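Local structure of putative alpha KG dependent 2,4-D dioxygenase (Burkholderia xenovorans, 5J92) at residues Pro18-Leu29 / Gln47-Ile58. The protein probably acts as an iron(II)- and 2-oxoglutarate-dependent dioxygenase of the TfdA/TauD family, though its substrate is not established. Sequence-based numbering, arbitrary orientation.
Sequences PFIAARIHGLDL and QYPVLIFPRQYI
Four backbone hydrogen bonds join the parallel strands, from Val50 N to Ile20 O (2.9 Å) through to Ile24 N to Ile52 O, between short strand axes inclined by 32°. Strands 21-25 and 50-53, with helix 35-47 between them, form a beta-alpha-beta crossover, the one parallel pair of the larger mixed sheet in this cupin-clan (double-stranded beta-helix) fold. On one face Ala21 CB meets Val50 CB, and the extended Arg23 chain passes Ile52, its CG 3.8 Å from Ile52 CB; strand 251-254 packs against Ala21 and Ile52 here, and iron ligand His271 lies about 7 Å from Val50, side chain to side chain. On the other face Ala22 CB makes a CH-pi contact, 3.5 Å from the Tyr48 ring centroid, while Gln47 CG lies over the opposite face of that ring. Further along, Ile24 CD1 touches both Leu51 CD2 and Phe53 CE2, and Leu29 CD1 lies over one face of the Phe53 ring. Beyond the strands, Gln56 takes over from the backbone. Bent at chi2 (-59°), its side chain lays the amide against 27-29: NE2 donates to Leu27 O (2.9 Å) from above the carbonyl plane, and OE1 accepts hydrogen bonds from Leu29 N (3.0 Å) and from a water that also donates to Asp28 OD1, itself bonded to Ser30 OG.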
# COMPACT_ATOMS: atom_id res chain seq x y z
N PRO A 18 -9.78 4.57 -21.26
CA PRO A 18 -9.30 5.60 -22.21
C PRO A 18 -7.85 5.40 -22.64
O PRO A 18 -7.50 5.78 -23.77
CB PRO A 18 -9.52 6.91 -21.44
CG PRO A 18 -9.75 6.51 -20.02
CD PRO A 18 -10.40 5.17 -20.07
N PHE A 19 -7.00 4.81 -21.82
CA PHE A 19 -5.61 4.68 -22.27
C PHE A 19 -4.86 3.43 -21.81
O PHE A 19 -3.72 3.25 -22.25
CB PHE A 19 -4.82 5.94 -21.85
CG PHE A 19 -4.95 6.32 -20.40
CD1 PHE A 19 -4.21 5.66 -19.42
CD2 PHE A 19 -5.76 7.38 -20.01
CE1 PHE A 19 -4.30 6.03 -18.07
CE2 PHE A 19 -5.86 7.76 -18.67
CZ PHE A 19 -5.13 7.07 -17.69
N ILE A 20 -5.44 2.56 -20.99
CA ILE A 20 -4.72 1.38 -20.51
C ILE A 20 -5.04 0.15 -21.34
O ILE A 20 -4.14 -0.65 -21.64
CB ILE A 20 -5.04 1.12 -19.02
CG1 ILE A 20 -4.56 2.28 -18.15
CG2 ILE A 20 -4.39 -0.21 -18.58
CD1 ILE A 20 -4.98 2.15 -16.70
N ALA A 21 -6.31 -0.05 -21.69
CA ALA A 21 -6.76 -1.34 -22.20
C ALA A 21 -7.72 -1.15 -23.36
O ALA A 21 -8.50 -0.20 -23.40
CB ALA A 21 -7.45 -2.16 -21.09
N ALA A 22 -7.66 -2.10 -24.30
CA ALA A 22 -8.58 -2.11 -25.43
C ALA A 22 -8.83 -3.54 -25.86
O ALA A 22 -7.93 -4.39 -25.80
CB ALA A 22 -8.03 -1.31 -26.61
N ARG A 23 -10.04 -3.78 -26.35
CA ARG A 23 -10.38 -5.03 -27.02
C ARG A 23 -10.06 -4.94 -28.50
O ARG A 23 -10.16 -3.88 -29.13
CB ARG A 23 -11.87 -5.36 -26.83
CG ARG A 23 -12.20 -5.86 -25.42
CD ARG A 23 -13.67 -6.27 -25.26
NE ARG A 23 -13.88 -6.94 -23.97
CZ ARG A 23 -13.99 -6.32 -22.80
NH1 ARG A 23 -13.94 -4.99 -22.74
NH2 ARG A 23 -14.17 -7.03 -21.69
N ILE A 24 -9.64 -6.08 -29.06
CA ILE A 24 -9.37 -6.19 -30.48
C ILE A 24 -10.27 -7.29 -30.99
O ILE A 24 -10.11 -8.46 -30.62
CB ILE A 24 -7.90 -6.50 -30.76
CG1 ILE A 24 -7.06 -5.28 -30.37
CG2 ILE A 24 -7.71 -6.81 -32.22
CD1 ILE A 24 -5.60 -5.52 -30.43
N HIS A 25 -11.26 -6.91 -31.77
CA HIS A 25 -12.27 -7.82 -32.27
C HIS A 25 -11.86 -8.34 -33.63
O HIS A 25 -10.96 -7.80 -34.27
CB HIS A 25 -13.63 -7.12 -32.39
CG HIS A 25 -14.11 -6.52 -31.11
ND1 HIS A 25 -14.64 -7.28 -30.08
CD2 HIS A 25 -14.18 -5.23 -30.70
CE1 HIS A 25 -14.98 -6.48 -29.09
NE2 HIS A 25 -14.72 -5.23 -29.44
N GLY A 26 -12.53 -9.40 -34.06
CA GLY A 26 -12.44 -9.83 -35.44
C GLY A 26 -11.23 -10.66 -35.78
O GLY A 26 -10.97 -10.87 -36.97
N LEU A 27 -10.49 -11.13 -34.79
CA LEU A 27 -9.32 -11.98 -34.99
C LEU A 27 -9.64 -13.42 -34.60
O LEU A 27 -10.33 -13.66 -33.60
CB LEU A 27 -8.13 -11.47 -34.17
CG LEU A 27 -7.58 -10.11 -34.59
CD1 LEU A 27 -6.25 -9.86 -33.88
CD2 LEU A 27 -7.41 -10.01 -36.10
N ASP A 28 -9.16 -14.36 -35.40
CA ASP A 28 -9.21 -15.79 -35.08
C ASP A 28 -7.77 -16.23 -34.81
O ASP A 28 -7.03 -16.57 -35.74
CB ASP A 28 -9.84 -16.58 -36.22
CG ASP A 28 -9.82 -18.09 -35.97
OD1 ASP A 28 -9.46 -18.53 -34.85
OD2 ASP A 28 -10.18 -18.83 -36.92
N LEU A 29 -7.39 -16.27 -33.54
CA LEU A 29 -6.01 -16.60 -33.20
C LEU A 29 -5.72 -18.09 -33.24
O LEU A 29 -4.62 -18.51 -32.87
CB LEU A 29 -5.65 -16.02 -31.83
CG LEU A 29 -5.84 -14.49 -31.77
CD1 LEU A 29 -5.40 -13.96 -30.41
CD2 LEU A 29 -5.11 -13.78 -32.91
N GLN A 47 -0.20 2.18 -27.74
CA GLN A 47 -1.25 3.02 -27.18
C GLN A 47 -1.88 2.38 -25.94
O GLN A 47 -1.86 2.97 -24.86
CB GLN A 47 -2.31 3.31 -28.24
CG GLN A 47 -3.51 4.10 -27.70
CD GLN A 47 -4.49 4.52 -28.79
OE1 GLN A 47 -4.38 4.11 -29.95
NE2 GLN A 47 -5.46 5.35 -28.42
N TYR A 48 -2.44 1.17 -26.09
CA TYR A 48 -3.07 0.43 -24.99
C TYR A 48 -2.18 -0.74 -24.58
O TYR A 48 -2.25 -1.81 -25.21
CB TYR A 48 -4.45 -0.10 -25.39
CG TYR A 48 -5.43 0.90 -25.95
CD1 TYR A 48 -6.28 1.63 -25.10
CD2 TYR A 48 -5.52 1.10 -27.33
CE1 TYR A 48 -7.21 2.53 -25.63
CE2 TYR A 48 -6.46 2.00 -27.86
CZ TYR A 48 -7.29 2.71 -27.01
OH TYR A 48 -8.20 3.60 -27.52
N PRO A 49 -1.40 -0.64 -23.51
CA PRO A 49 -0.50 -1.76 -23.14
C PRO A 49 -1.23 -3.03 -22.69
O PRO A 49 -0.56 -4.08 -22.54
CB PRO A 49 0.35 -1.16 -22.00
CG PRO A 49 -0.43 -0.02 -21.49
CD PRO A 49 -1.20 0.54 -22.66
N VAL A 50 -2.54 -2.98 -22.47
CA VAL A 50 -3.37 -4.16 -22.21
C VAL A 50 -4.29 -4.36 -23.40
O VAL A 50 -5.09 -3.47 -23.73
CB VAL A 50 -4.20 -4.04 -20.92
CG1 VAL A 50 -5.06 -5.32 -20.70
CG2 VAL A 50 -3.32 -3.76 -19.70
N LEU A 51 -4.16 -5.50 -24.08
CA LEU A 51 -5.00 -5.85 -25.21
C LEU A 51 -5.78 -7.12 -24.89
O LEU A 51 -5.21 -8.12 -24.40
CB LEU A 51 -4.16 -6.05 -26.49
CG LEU A 51 -3.41 -4.83 -27.03
CD1 LEU A 51 -2.55 -5.20 -28.23
CD2 LEU A 51 -4.39 -3.74 -27.43
N ILE A 52 -7.08 -7.08 -25.17
CA ILE A 52 -8.02 -8.15 -24.84
C ILE A 52 -8.57 -8.69 -26.15
O ILE A 52 -9.19 -7.94 -26.92
CB ILE A 52 -9.18 -7.63 -23.97
CG1 ILE A 52 -8.63 -6.99 -22.70
CG2 ILE A 52 -10.18 -8.73 -23.70
CD1 ILE A 52 -9.41 -5.75 -22.29
N PHE A 53 -8.37 -9.98 -26.39
CA PHE A 53 -8.94 -10.63 -27.57
C PHE A 53 -10.08 -11.53 -27.10
O PHE A 53 -9.83 -12.60 -26.52
CB PHE A 53 -7.87 -11.43 -28.32
CG PHE A 53 -6.64 -10.63 -28.68
CD1 PHE A 53 -5.59 -10.49 -27.77
CD2 PHE A 53 -6.53 -10.01 -29.91
CE1 PHE A 53 -4.47 -9.75 -28.09
CE2 PHE A 53 -5.41 -9.28 -30.25
CZ PHE A 53 -4.37 -9.15 -29.34
N PRO A 54 -11.33 -11.13 -27.28
CA PRO A 54 -12.44 -11.93 -26.74
C PRO A 54 -12.61 -13.26 -27.45
O PRO A 54 -12.28 -13.40 -28.63
CB PRO A 54 -13.67 -11.03 -26.96
CG PRO A 54 -13.13 -9.63 -27.16
CD PRO A 54 -11.78 -9.85 -27.84
N ARG A 55 -13.14 -14.23 -26.72
CA ARG A 55 -13.69 -15.47 -27.29
C ARG A 55 -12.68 -16.20 -28.18
O ARG A 55 -12.95 -16.52 -29.34
CB ARG A 55 -15.00 -15.16 -28.03
CG ARG A 55 -16.09 -14.60 -27.11
CD ARG A 55 -17.29 -14.00 -27.85
NE ARG A 55 -17.05 -12.62 -28.31
CZ ARG A 55 -17.25 -11.52 -27.58
NH1 ARG A 55 -16.99 -10.32 -28.09
NH2 ARG A 55 -17.69 -11.62 -26.33
N GLN A 56 -11.51 -16.48 -27.61
CA GLN A 56 -10.44 -17.19 -28.32
C GLN A 56 -10.42 -18.62 -27.79
O GLN A 56 -9.77 -18.92 -26.79
CB GLN A 56 -9.10 -16.49 -28.12
CG GLN A 56 -9.01 -15.11 -28.75
CD GLN A 56 -9.26 -15.13 -30.24
OE1 GLN A 56 -8.80 -16.03 -30.95
NE2 GLN A 56 -10.01 -14.15 -30.72
N TYR A 57 -11.11 -19.52 -28.50
CA TYR A 57 -11.15 -20.93 -28.12
C TYR A 57 -9.98 -21.66 -28.78
O TYR A 57 -10.13 -22.44 -29.72
CB TYR A 57 -12.49 -21.54 -28.52
CG TYR A 57 -13.63 -21.14 -27.60
CD1 TYR A 57 -14.28 -19.92 -27.77
CD2 TYR A 57 -14.03 -21.96 -26.55
CE1 TYR A 57 -15.31 -19.54 -26.92
CE2 TYR A 57 -15.07 -21.59 -25.70
CZ TYR A 57 -15.70 -20.37 -25.89
OH TYR A 57 -16.72 -19.99 -25.05
N ILE A 58 -8.78 -21.40 -28.25
CA ILE A 58 -7.55 -21.95 -28.80
C ILE A 58 -6.86 -22.84 -27.78
O ILE A 58 -6.98 -22.64 -26.57
CB ILE A 58 -6.61 -20.82 -29.26
CG1 ILE A 58 -6.22 -19.95 -28.06
CG2 ILE A 58 -7.29 -19.97 -30.32
CD1 ILE A 58 -5.25 -18.88 -28.38
O HOH W 1 -8.42 5.87 -26.34
O HOH W 2 -5.26 6.28 -25.57
O HOH W 3 -15.02 -9.97 -30.29
O HOH W 4 -10.62 -17.64 -32.32